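Side-chain contacts in ESX-1 secretion-associated protein EspB (Mycobacterium marinum, PDB 7P0Z), which is secreted by the mycobacterial ESX-1 (type VII) system and forms seven-subunit assemblies, consistent with a channel-like role in protein transport: residues E22-M27 with S75-A80; G145-S150 with W220-H225; G157-N162 with S206-A211. All coordinates share one frame; numbering follows the deposited sequence.

Interaction 1. Residues E22-M27 with S75-A80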
ATOM      1  N   GLU A  22      14.637  41.815 -11.687  1.00 41.12           N
ATOM      2  CA  GLU A  22      13.861  40.803 -12.378  1.00 41.12           C
ATOM      3  C   GLU A  22      13.078  39.920 -11.417  1.00 41.12           C
ATOM      4  O   GLU A  22      11.997  39.440 -11.763  1.00 41.12           O
ATOM      5  CB  GLU A  22      14.774  39.950 -13.246  1.00 41.12           C
ATOM      6  CG  GLU A  22      14.035  38.921 -14.047  1.00 41.12           C
ATOM      7  CD  GLU A  22      14.916  38.083 -14.931  1.00 41.12           C
ATOM      8  OE1 GLU A  22      16.131  38.334 -14.985  1.00 41.12           O
ATOM      9  OE2 GLU A  22      14.394  37.139 -15.548  1.00 41.12           O
ATOM     10  N   VAL A  23      13.593  39.690 -10.218  1.00 41.02           N
ATOM     11  CA  VAL A  23      12.962  38.690  -9.383  1.00 41.02           C
ATOM     12  C   VAL A  23      11.720  39.244  -8.703  1.00 41.02           C
ATOM     13  O   VAL A  23      10.806  38.491  -8.373  1.00 41.02           O
ATOM     14  CB  VAL A  23      13.963  38.135  -8.360  1.00 41.02           C
ATOM     15  CG1 VAL A  23      14.217  39.123  -7.255  1.00 41.02           C
ATOM     16  CG2 VAL A  23      13.479  36.815  -7.813  1.00 41.02           C
ATOM     17  N   GLU A  24      11.651  40.550  -8.484  1.00 41.01           N
ATOM     18  CA  GLU A  24      10.503  41.145  -7.835  1.00 41.01           C
ATOM     19  C   GLU A  24       9.583  41.847  -8.814  1.00 41.01           C
ATOM     20  O   GLU A  24       8.696  42.580  -8.389  1.00 41.01           O
ATOM     21  CB  GLU A  24      10.948  42.123  -6.753  1.00 41.01           C
ATOM     22  CG  GLU A  24      11.381  43.454  -7.304  1.00 41.01           C
ATOM     23  CD  GLU A  24      11.667  44.460  -6.235  1.00 41.01           C
ATOM     24  OE1 GLU A  24      11.274  44.233  -5.079  1.00 41.01           O
ATOM     25  OE2 GLU A  24      12.267  45.502  -6.550  1.00 41.01           O
ATOM     26  N   ALA A  25       9.774  41.655 -10.105  1.00 40.56           N
ATOM     27  CA  ALA A  25       8.816  42.180 -11.051  1.00 40.56           C
ATOM     28  C   ALA A  25       7.481  41.472 -10.850  1.00 40.56           C
ATOM     29  O   ALA A  25       7.450  40.325 -10.416  1.00 40.56           O
ATOM     30  CB  ALA A  25       9.307  41.978 -12.476  1.00 40.56           C
ATOM     31  N   PRO A  26       6.367  42.137 -11.121  1.00 39.62           N
ATOM     32  CA  PRO A  26       5.070  41.485 -10.927  1.00 39.62           C
ATOM     33  C   PRO A  26       4.944  40.231 -11.765  1.00 39.62           C
ATOM     34  O   PRO A  26       5.387  40.180 -12.906  1.00 39.62           O
ATOM     35  CB  PRO A  26       4.072  42.553 -11.368  1.00 39.62           C
ATOM     36  CG  PRO A  26       4.837  43.447 -12.217  1.00 39.62           C
ATOM     37  CD  PRO A  26       6.211  43.482 -11.682  1.00 39.62           C
ATOM     38  N   MET A  27       4.348  39.214 -11.184  1.00 40.32           N
ATOM     39  CA  MET A  27       4.007  38.025 -11.935  1.00 40.32           C
ATOM     40  C   MET A  27       2.615  38.198 -12.515  1.00 40.32           C
ATOM     41  O   MET A  27       2.026  39.275 -12.465  1.00 40.32           O
ATOM     42  CB  MET A  27       4.131  36.791 -11.059  1.00 40.32           C
ATOM     43  CG  MET A  27       5.481  36.677 -10.423  1.00 40.32           C
ATOM     44  SD  MET A  27       5.673  35.245  -9.379  1.00 40.32           S
ATOM     45  CE  MET A  27       6.108  34.020 -10.586  1.00 40.32           C
ATOM     46  N   SER A  75      17.573  41.540  -0.289  1.00 40.25           N
ATOM     47  CA  SER A  75      18.785  40.837   0.100  1.00 40.25           C
ATOM     48  C   SER A  75      19.797  40.806  -1.034  1.00 40.25           C
ATOM     49  O   SER A  75      21.002  40.901  -0.797  1.00 40.25           O
ATOM     50  CB  SER A  75      18.464  39.425   0.566  1.00 40.25           C
ATOM     51  OG  SER A  75      17.783  39.450   1.794  1.00 40.25           O
ATOM     52  N   LEU A  76      19.331  40.659  -2.267  1.00 40.57           N
ATOM     53  CA  LEU A  76      20.256  40.679  -3.388  1.00 40.57           C
ATOM     54  C   LEU A  76      20.923  42.034  -3.532  1.00 40.57           C
ATOM     55  O   LEU A  76      22.108  42.114  -3.845  1.00 40.57           O
ATOM     56  CB  LEU A  76      19.544  40.311  -4.677  1.00 40.57           C
ATOM     57  CG  LEU A  76      19.134  38.858  -4.819  1.00 40.57           C
ATOM     58  CD1 LEU A  76      18.155  38.727  -5.954  1.00 40.57           C
ATOM     59  CD2 LEU A  76      20.331  38.003  -5.053  1.00 40.57           C
ATOM     60  N   ARG A  77      20.175  43.109  -3.336  1.00 40.80           N
ATOM     61  CA  ARG A  77      20.783  44.427  -3.427  1.00 40.80           C
ATOM     62  C   ARG A  77      21.814  44.639  -2.335  1.00 40.80           C
ATOM     63  O   ARG A  77      22.865  45.237  -2.576  1.00 40.80           O
ATOM     64  CB  ARG A  77      19.716  45.499  -3.383  1.00 40.80           C
ATOM     65  CG  ARG A  77      18.875  45.453  -4.587  1.00 40.80           C
ATOM     66  CD  ARG A  77      17.970  46.600  -4.670  1.00 40.80           C
ATOM     67  NE  ARG A  77      17.071  46.428  -5.789  1.00 40.80           N
ATOM     68  CZ  ARG A  77      15.828  45.994  -5.666  1.00 40.80           C
ATOM     69  NH1 ARG A  77      15.354  45.709  -4.469  1.00 40.80           N
ATOM     70  NH2 ARG A  77      15.064  45.854  -6.732  1.00 40.80           N
ATOM     71  N   ASN A  78      21.548  44.144  -1.138  1.00 41.07           N
ATOM     72  CA  ASN A  78      22.553  44.240  -0.092  1.00 41.07           C
ATOM     73  C   ASN A  78      23.796  43.439  -0.453  1.00 41.07           C
ATOM     74  O   ASN A  78      24.931  43.914  -0.304  1.00 41.07           O
ATOM     75  CB  ASN A  78      21.969  43.777   1.235  1.00 41.07           C
ATOM     76  CG  ASN A  78      20.867  44.677   1.722  1.00 41.07           C
ATOM     77  OD1 ASN A  78      20.631  45.746   1.175  1.00 41.07           O
ATOM     78  ND2 ASN A  78      20.181  44.248   2.759  1.00 41.07           N
ATOM     79  N   ALA A  79      23.598  42.225  -0.944  1.00 41.52           N
ATOM     80  CA  ALA A  79      24.725  41.404  -1.345  1.00 41.52           C
ATOM     81  C   ALA A  79      25.538  42.084  -2.434  1.00 41.52           C
ATOM     82  O   ALA A  79      26.759  41.946  -2.486  1.00 41.52           O
ATOM     83  CB  ALA A  79      24.230  40.044  -1.812  1.00 41.52           C
ATOM     84  N   ALA A  80      24.873  42.798  -3.328  1.00 43.03           N
ATOM     85  CA  ALA A  80      25.589  43.548  -4.340  1.00 43.03           C
ATOM     86  C   ALA A  80      26.382  44.685  -3.720  1.00 43.03           C
ATOM     87  O   ALA A  80      27.526  44.929  -4.100  1.00 43.03           O
ATOM     88  CB  ALA A  80      24.614  44.081  -5.378  1.00 43.03           C
TER
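Val23 and Leu76 mark the nearest approach of the two backbones, with CA of Val23 9.6 Å from CA of Leu76, so side chains alone bridge the gap. Helix 13-23 stops here: Glu24 is the first residue to leave helical angles, while residues 75-80 continue as regular helix within helix 42-81. The apolar half of the contact is a tip-to-tip meeting, CG1 of Val23 lying 4.2 Å from CD1 of Leu76, both residues buried. Beside it, nearer the surface, Glu24 and Arg77 form a salt bridge, their side chains crossing at about a right angle. Arg77 runs extended from CG to NE and brings NH2 to within 2.8 Å of OE2 of Glu24, with a fairly straight bond (161° at the hydrogen). The carboxylate lies at the edge of the guanidinium, near its plane, but the two flat groups are turned 47° apart, and the nitrogen meets OE2 from above the carboxylate plane; the pair is held by one branch rather than a two-pronged grip. Asp21, through OD1, is the stronger partner of the same NH2, so two acids share one guanidinium nitrogen at the end of helix 13-23. Just past that end, Arg171 takes up the carbonyls of Val23 and Ala25. Ala80 packs on Ile16 and Val23 on Leu72, so this aliphatic touch edged by a salt bridge belongs to the PE domain's antiparallel helical pair.

Interaction 2. Residues G145-S150 with W220-H225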
ATOM      1  N   GLY A 145     -30.106  27.769 -12.634  1.00 45.23           N
ATOM      2  CA  GLY A 145     -28.721  28.146 -12.679  1.00 45.23           C
ATOM      3  C   GLY A 145     -28.241  28.329 -14.100  1.00 45.23           C
ATOM      4  O   GLY A 145     -29.011  28.319 -15.056  1.00 45.23           O
ATOM      5  N   ASP A 146     -26.936  28.502 -14.235  1.00 44.03           N
ATOM      6  CA  ASP A 146     -26.362  28.716 -15.548  1.00 44.03           C
ATOM      7  C   ASP A 146     -25.806  27.449 -16.148  1.00 44.03           C
ATOM      8  O   ASP A 146     -25.204  27.505 -17.220  1.00 44.03           O
ATOM      9  CB  ASP A 146     -25.282  29.784 -15.495  1.00 44.03           C
ATOM     10  CG  ASP A 146     -24.084  29.386 -14.653  1.00 44.03           C
ATOM     11  OD1 ASP A 146     -24.040  28.279 -14.095  1.00 44.03           O
ATOM     12  OD2 ASP A 146     -23.182  30.226 -14.525  1.00 44.03           O
ATOM     13  N   GLN A 147     -25.987  26.324 -15.476  1.00 43.95           N
ATOM     14  CA  GLN A 147     -25.633  25.012 -15.979  1.00 43.95           C
ATOM     15  C   GLN A 147     -24.141  24.846 -16.146  1.00 43.95           C
ATOM     16  O   GLN A 147     -23.693  23.915 -16.804  1.00 43.95           O
ATOM     17  CB  GLN A 147     -26.355  24.726 -17.289  1.00 43.95           C
ATOM     18  CG  GLN A 147     -27.831  24.769 -17.114  1.00 43.95           C
ATOM     19  CD  GLN A 147     -28.303  23.725 -16.166  1.00 43.95           C
ATOM     20  OE1 GLN A 147     -27.987  22.554 -16.317  1.00 43.95           O
ATOM     21  NE2 GLN A 147     -29.012  24.148 -15.138  1.00 43.95           N
ATOM     22  N   GLY A 148     -23.359  25.738 -15.561  1.00 42.66           N
ATOM     23  CA  GLY A 148     -21.936  25.558 -15.475  1.00 42.66           C
ATOM     24  C   GLY A 148     -21.079  26.447 -16.333  1.00 42.66           C
ATOM     25  O   GLY A 148     -19.875  26.210 -16.405  1.00 42.66           O
ATOM     26  N   THR A 149     -21.630  27.462 -16.985  1.00 41.79           N
ATOM     27  CA  THR A 149     -20.772  28.275 -17.833  1.00 41.79           C
ATOM     28  C   THR A 149     -19.798  29.095 -17.004  1.00 41.79           C
ATOM     29  O   THR A 149     -18.641  29.274 -17.396  1.00 41.79           O
ATOM     30  CB  THR A 149     -21.597  29.181 -18.734  1.00 41.79           C
ATOM     31  OG1 THR A 149     -22.414  30.038 -17.941  1.00 41.79           O
ATOM     32  CG2 THR A 149     -22.456  28.340 -19.594  1.00 41.79           C
ATOM     33  N   SER A 150     -20.240  29.608 -15.863  1.00 41.69           N
ATOM     34  CA  SER A 150     -19.319  30.376 -15.048  1.00 41.69           C
ATOM     35  C   SER A 150     -18.262  29.478 -14.427  1.00 41.69           C
ATOM     36  O   SER A 150     -17.141  29.924 -14.191  1.00 41.69           O
ATOM     37  CB  SER A 150     -20.063  31.152 -13.977  1.00 41.69           C
ATOM     38  OG  SER A 150     -20.550  30.284 -12.997  1.00 41.69           O
ATOM     39  N   TRP A 220     -23.687  15.548 -16.509  1.00 44.22           N
ATOM     40  CA  TRP A 220     -24.012  14.153 -16.266  1.00 44.22           C
ATOM     41  C   TRP A 220     -25.345  14.021 -15.554  1.00 44.22           C
ATOM     42  O   TRP A 220     -26.167  13.159 -15.888  1.00 44.22           O
ATOM     43  CB  TRP A 220     -22.903  13.525 -15.444  1.00 44.22           C
ATOM     44  CG  TRP A 220     -23.206  12.202 -14.973  1.00 44.22           C
ATOM     45  CD1 TRP A 220     -22.930  11.045 -15.594  1.00 44.22           C
ATOM     46  CD2 TRP A 220     -23.847  11.866 -13.754  1.00 44.22           C
ATOM     47  NE1 TRP A 220     -23.357   9.996 -14.846  1.00 44.22           N
ATOM     48  CE2 TRP A 220     -23.931  10.475 -13.705  1.00 44.22           C
ATOM     49  CE3 TRP A 220     -24.365  12.610 -12.698  1.00 44.22           C
ATOM     50  CZ2 TRP A 220     -24.504   9.811 -12.652  1.00 44.22           C
ATOM     51  CZ3 TRP A 220     -24.936  11.953 -11.663  1.00 44.22           C
ATOM     52  CH2 TRP A 220     -25.013  10.566 -11.647  1.00 44.22           C
ATOM     53  N   ALA A 221     -25.578  14.874 -14.575  1.00 45.14           N
ATOM     54  CA  ALA A 221     -26.826  14.832 -13.848  1.00 45.14           C
ATOM     55  C   ALA A 221     -27.977  15.269 -14.726  1.00 45.14           C
ATOM     56  O   ALA A 221     -29.096  14.783 -14.579  1.00 45.14           O
ATOM     57  CB  ALA A 221     -26.738  15.722 -12.619  1.00 45.14           C
ATOM     58  N   ARG A 222     -27.732  16.203 -15.625  1.00 45.92           N
ATOM     59  CA  ARG A 222     -28.836  16.704 -16.411  1.00 45.92           C
ATOM     60  C   ARG A 222     -29.286  15.682 -17.436  1.00 45.92           C
ATOM     61  O   ARG A 222     -30.474  15.586 -17.737  1.00 45.92           O
ATOM     62  CB  ARG A 222     -28.447  17.990 -17.090  1.00 45.92           C
ATOM     63  CG  ARG A 222     -29.615  18.679 -17.582  1.00 45.92           C
ATOM     64  CD  ARG A 222     -29.244  19.969 -18.188  1.00 45.92           C
ATOM     65  NE  ARG A 222     -30.420  20.617 -18.724  1.00 45.92           N
ATOM     66  CZ  ARG A 222     -31.229  21.311 -17.958  1.00 45.92           C
ATOM     67  NH1 ARG A 222     -30.965  21.378 -16.675  1.00 45.92           N
ATOM     68  NH2 ARG A 222     -32.297  21.901 -18.459  1.00 45.92           N
ATOM     69  N   ARG A 223     -28.369  14.913 -17.985  1.00 46.63           N
ATOM     70  CA  ARG A 223     -28.843  13.889 -18.894  1.00 46.63           C
ATOM     71  C   ARG A 223     -29.152  12.585 -18.186  1.00 46.63           C
ATOM     72  O   ARG A 223     -29.572  11.631 -18.835  1.00 46.63           O
ATOM     73  CB  ARG A 223     -27.845  13.594 -20.003  1.00 46.63           C
ATOM     74  CG  ARG A 223     -26.666  12.886 -19.509  1.00 46.63           C
ATOM     75  CD  ARG A 223     -25.735  12.515 -20.599  1.00 46.63           C
ATOM     76  NE  ARG A 223     -24.523  11.961 -20.009  1.00 46.63           N
ATOM     77  CZ  ARG A 223     -23.436  12.672 -19.734  1.00 46.63           C
ATOM     78  NH1 ARG A 223     -23.399  13.960 -20.016  1.00 46.63           N
ATOM     79  NH2 ARG A 223     -22.387  12.090 -19.185  1.00 46.63           N
ATOM     80  N   GLY A 224     -28.923  12.491 -16.893  1.00 47.38           N
ATOM     81  CA  GLY A 224     -29.322  11.287 -16.211  1.00 47.38           C
ATOM     82  C   GLY A 224     -30.602  11.389 -15.434  1.00 47.38           C
ATOM     83  O   GLY A 224     -31.011  10.414 -14.809  1.00 47.38           O
ATOM     84  N   HIS A 225     -31.245  12.535 -15.449  1.00 49.29           N
ATOM     85  CA  HIS A 225     -32.354  12.825 -14.590  1.00 49.29           C
ATOM     86  C   HIS A 225     -33.561  13.213 -15.416  1.00 49.29           C
ATOM     87  O   HIS A 225     -33.423  13.931 -16.407  1.00 49.29           O
ATOM     88  CB  HIS A 225     -31.998  13.964 -13.665  1.00 49.29           C
ATOM     89  CG  HIS A 225     -32.935  14.161 -12.524  1.00 49.29           C
ATOM     90  ND1 HIS A 225     -33.910  15.132 -12.532  1.00 49.29           N
ATOM     91  CD2 HIS A 225     -32.995  13.581 -11.306  1.00 49.29           C
ATOM     92  CE1 HIS A 225     -34.558  15.114 -11.384  1.00 49.29           C
ATOM     93  NE2 HIS A 225     -34.019  14.185 -10.619  1.00 49.29           N
TER
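Gln147 and Arg222 meet at about a right angle, the glutamine coming from the turn ahead of helix 149-166 and the arginine from the last turns of helix 181-224. Arg222 is extended as far as NE, and its chi1 of -165° sends that straight chain out toward the turn, whereas Gln147 bends at chi2 and brings its amide oxygen alongside the arginine from CD to NH1. The amide oxygen does the touching: OE1 of Gln147 is 3.2 Å from NH1 of Arg222 and 3.4 Å from CD of Arg222. Amide and guanidinium planes are 62° apart, so the groups neither stack nor lie coplanar. OE1 accepts a hydrogen bond from NE2 of Gln218, while NH2 of Arg222 has a long, weak ion pair with Glu143.

The turn that presents Gln147 is itself well braced. It is a type I' turn from Asp146 to Thr149, with Gln147 at positive phi. Asp146 OD1 accepts from the backbone N of Gly148 at 3.0 Å, an Asx turn, and OD2 takes both N and OG of Ser150, the hydroxyl at 3.0 Å on its syn lone pair. These bonds tie the carboxylate to the first turn of helix 149-166, beyond its N-cap Gly148. Across the way, neighbouring Arg223 forms a salt bridge with Glu259 of a second subunit.

The contact is polar, and its acceptor oxygen also serves Gln218: a neutral carbonyl lies beside a cation at the surface, a placement that could ease the arginine's charge, while the Asp146 bonds fix the turn that carries the glutamine side chain.

Interaction 3. Residues G157-N162 with S206-A211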
ATOM      1  N   GLY A 157      -9.759  30.589 -16.539  1.00 38.73           N
ATOM      2  CA  GLY A 157      -8.906  31.577 -15.918  1.00 38.73           C
ATOM      3  C   GLY A 157      -7.837  30.947 -15.049  1.00 38.73           C
ATOM      4  O   GLY A 157      -6.669  31.331 -15.106  1.00 38.73           O
ATOM      5  N   TRP A 158      -8.210  29.948 -14.268  1.00 38.76           N
ATOM      6  CA  TRP A 158      -7.217  29.373 -13.383  1.00 38.76           C
ATOM      7  C   TRP A 158      -6.219  28.486 -14.119  1.00 38.76           C
ATOM      8  O   TRP A 158      -5.063  28.411 -13.709  1.00 38.76           O
ATOM      9  CB  TRP A 158      -7.902  28.633 -12.241  1.00 38.76           C
ATOM     10  CG  TRP A 158      -8.351  29.595 -11.214  1.00 38.76           C
ATOM     11  CD1 TRP A 158      -9.615  30.012 -10.992  1.00 38.76           C
ATOM     12  CD2 TRP A 158      -7.528  30.314 -10.305  1.00 38.76           C
ATOM     13  NE1 TRP A 158      -9.645  30.932  -9.993  1.00 38.76           N
ATOM     14  CE2 TRP A 158      -8.372  31.135  -9.547  1.00 38.76           C
ATOM     15  CE3 TRP A 158      -6.159  30.337 -10.051  1.00 38.76           C
ATOM     16  CZ2 TRP A 158      -7.897  31.969  -8.558  1.00 38.76           C
ATOM     17  CZ3 TRP A 158      -5.691  31.158  -9.072  1.00 38.76           C
ATOM     18  CH2 TRP A 158      -6.556  31.966  -8.330  1.00 38.76           C
ATOM     19  N   ASN A 159      -6.615  27.829 -15.205  1.00 38.92           N
ATOM     20  CA  ASN A 159      -5.636  27.127 -16.024  1.00 38.92           C
ATOM     21  C   ASN A 159      -4.660  28.088 -16.679  1.00 38.92           C
ATOM     22  O   ASN A 159      -3.458  27.806 -16.759  1.00 38.92           O
ATOM     23  CB  ASN A 159      -6.329  26.287 -17.079  1.00 38.92           C
ATOM     24  CG  ASN A 159      -6.375  24.852 -16.719  1.00 38.92           C
ATOM     25  OD1 ASN A 159      -5.385  24.290 -16.276  1.00 38.92           O
ATOM     26  ND2 ASN A 159      -7.519  24.232 -16.912  1.00 38.92           N
ATOM     27  N   ASN A 160      -5.155  29.219 -17.167  1.00 38.81           N
ATOM     28  CA  ASN A 160      -4.248  30.211 -17.711  1.00 38.81           C
ATOM     29  C   ASN A 160      -3.266  30.666 -16.655  1.00 38.81           C
ATOM     30  O   ASN A 160      -2.080  30.827 -16.937  1.00 38.81           O
ATOM     31  CB  ASN A 160      -5.015  31.402 -18.257  1.00 38.81           C
ATOM     32  CG  ASN A 160      -5.761  31.077 -19.495  1.00 38.81           C
ATOM     33  OD1 ASN A 160      -5.427  30.145 -20.206  1.00 38.81           O
ATOM     34  ND2 ASN A 160      -6.792  31.846 -19.769  1.00 38.81           N
ATOM     35  N   PHE A 161      -3.743  30.876 -15.433  1.00 38.09           N
ATOM     36  CA  PHE A 161      -2.844  31.295 -14.373  1.00 38.09           C
ATOM     37  C   PHE A 161      -1.801  30.230 -14.063  1.00 38.09           C
ATOM     38  O   PHE A 161      -0.630  30.549 -13.853  1.00 38.09           O
ATOM     39  CB  PHE A 161      -3.628  31.653 -13.119  1.00 38.09           C
ATOM     40  CG  PHE A 161      -2.812  32.378 -12.119  1.00 38.09           C
ATOM     41  CD1 PHE A 161      -2.325  33.634 -12.400  1.00 38.09           C
ATOM     42  CD2 PHE A 161      -2.449  31.772 -10.937  1.00 38.09           C
ATOM     43  CE1 PHE A 161      -1.542  34.286 -11.502  1.00 38.09           C
ATOM     44  CE2 PHE A 161      -1.665  32.430 -10.036  1.00 38.09           C
ATOM     45  CZ  PHE A 161      -1.212  33.687 -10.318  1.00 38.09           C
ATOM     46  N   ASN A 162      -2.218  28.972 -13.978  1.00 38.73           N
ATOM     47  CA  ASN A 162      -1.293  27.847 -13.881  1.00 38.73           C
ATOM     48  C   ASN A 162      -0.158  27.957 -14.892  1.00 38.73           C
ATOM     49  O   ASN A 162       1.027  27.933 -14.542  1.00 38.73           O
ATOM     50  CB  ASN A 162      -2.074  26.560 -14.103  1.00 38.73           C
ATOM     51  CG  ASN A 162      -1.209  25.341 -14.106  1.00 38.73           C
ATOM     52  OD1 ASN A 162      -0.111  25.335 -13.587  1.00 38.73           O
ATOM     53  ND2 ASN A 162      -1.668  24.320 -14.787  1.00 38.73           N
ATOM     54  N   SER A 206      -5.245  22.387  -9.780  1.00 39.07           N
ATOM     55  CA  SER A 206      -6.236  21.573  -9.104  1.00 39.07           C
ATOM     56  C   SER A 206      -7.534  22.340  -8.913  1.00 39.07           C
ATOM     57  O   SER A 206      -8.622  21.759  -8.952  1.00 39.07           O
ATOM     58  CB  SER A 206      -5.682  21.089  -7.776  1.00 39.07           C
ATOM     59  OG  SER A 206      -5.935  22.025  -6.761  1.00 39.07           O
ATOM     60  N   LEU A 207      -7.433  23.644  -8.729  1.00 39.37           N
ATOM     61  CA  LEU A 207      -8.614  24.479  -8.648  1.00 39.37           C
ATOM     62  C   LEU A 207      -9.410  24.423  -9.946  1.00 39.37           C
ATOM     63  O   LEU A 207     -10.628  24.200  -9.947  1.00 39.37           O
ATOM     64  CB  LEU A 207      -8.169  25.898  -8.351  1.00 39.37           C
ATOM     65  CG  LEU A 207      -9.155  26.894  -7.809  1.00 39.37           C
ATOM     66  CD1 LEU A 207      -9.561  26.436  -6.427  1.00 39.37           C
ATOM     67  CD2 LEU A 207      -8.497  28.235  -7.754  1.00 39.37           C
ATOM     68  N   ALA A 208      -8.726  24.616 -11.068  1.00 39.04           N
ATOM     69  CA  ALA A 208      -9.409  24.556 -12.353  1.00 39.04           C
ATOM     70  C   ALA A 208      -9.966  23.167 -12.604  1.00 39.04           C
ATOM     71  O   ALA A 208     -11.046  23.010 -13.180  1.00 39.04           O
ATOM     72  CB  ALA A 208      -8.465  24.964 -13.476  1.00 39.04           C
ATOM     73  N   LYS A 209      -9.239  22.151 -12.175  1.00 39.23           N
ATOM     74  CA  LYS A 209      -9.694  20.788 -12.343  1.00 39.23           C
ATOM     75  C   LYS A 209     -10.999  20.549 -11.602  1.00 39.23           C
ATOM     76  O   LYS A 209     -11.916  19.922 -12.133  1.00 39.23           O
ATOM     77  CB  LYS A 209      -8.610  19.839 -11.867  1.00 39.23           C
ATOM     78  CG  LYS A 209      -8.947  18.428 -12.064  1.00 39.23           C
ATOM     79  CD  LYS A 209      -7.906  17.523 -11.506  1.00 39.23           C
ATOM     80  CE  LYS A 209      -8.370  16.092 -11.611  1.00 39.23           C
ATOM     81  NZ  LYS A 209      -7.423  15.134 -10.999  1.00 39.23           N
ATOM     82  N   GLN A 210     -11.106  21.055 -10.378  1.00 39.80           N
ATOM     83  CA  GLN A 210     -12.349  20.919  -9.638  1.00 39.80           C
ATOM     84  C   GLN A 210     -13.488  21.659 -10.317  1.00 39.80           C
ATOM     85  O   GLN A 210     -14.621  21.170 -10.355  1.00 39.80           O
ATOM     86  CB  GLN A 210     -12.178  21.427  -8.219  1.00 39.80           C
ATOM     87  CG  GLN A 210     -11.397  20.536  -7.331  1.00 39.80           C
ATOM     88  CD  GLN A 210     -11.358  21.081  -5.942  1.00 39.80           C
ATOM     89  OE1 GLN A 210     -11.429  22.278  -5.749  1.00 39.80           O
ATOM     90  NE2 GLN A 210     -11.277  20.209  -4.961  1.00 39.80           N
ATOM     91  N   ALA A 211     -13.226  22.853 -10.830  1.00 40.00           N
ATOM     92  CA  ALA A 211     -14.295  23.565 -11.516  1.00 40.00           C
ATOM     93  C   ALA A 211     -14.781  22.798 -12.745  1.00 40.00           C
ATOM     94  O   ALA A 211     -15.989  22.697 -12.993  1.00 40.00           O
ATOM     95  CB  ALA A 211     -13.828  24.960 -11.902  1.00 40.00           C
TER
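Trp158 O takes the backbone hydrogen bond of Asn162 N at 2.9 Å, part of the regular helical ladder; the tryptophan side chain points to residues 206-211. The two helical segments run nearly antiparallel, at 157° between their N-to-C directions, with axes 8.3 Å apart. Such closeness rests on a small residue: CA of Trp158 is 5.4 Å from CA of Ala208. The Ala208 methyl fits beside the base of the tryptophan, its CB 3.9 Å from CB of Trp158, and the methyl is also touched by the amide of Asn159, whose ND2 comes to 3.6 Å from CB of Ala208. Leu207 supplies the contact with the ring. A chi1 of -162°, together with the bend at chi2, brings CD2 over one face of the indole in a CH-pi contact, 3.4 Å from the centroid of the five-membered ring of Trp158 and only 13° off the ring normal. A single methyl therefore sits centrally over the ring rather than at its rim. Pro30, Pro31 and Arg59 also pack on Trp158, and helix 42-81 reaches Leu207 through Ser54. Asn159, nearer the surface, packs on Asn46 of a second subunit. With an indole under a leucine methyl and a close-fitting alanine beside it, helices 149-166 and 181-224 pack as neighbours in an antiparallel helical bundle, with helix 42-81 of the PE domain alongside.

Overall arrangement
Interactions 2 and 3 join the same two helices, 149-166 and 181-224, within the PPE domain. Interaction 3 lies nested inside the loop closed by interaction 2, with centres 19 Å apart. Interaction 3, close to the centre of the chain, is buried and apolar; interaction 2, at the ends of those helices, is polar and superficial. Interaction 1 belongs to the PE domain, on the opposite side of the chain's centre from interaction 2 and about 48 Å from it between centres. It is mixed, a buried aliphatic pair beside a salt bridge. None of the three touches another, but interactions 2 and 3 both have residues contacting a second subunit.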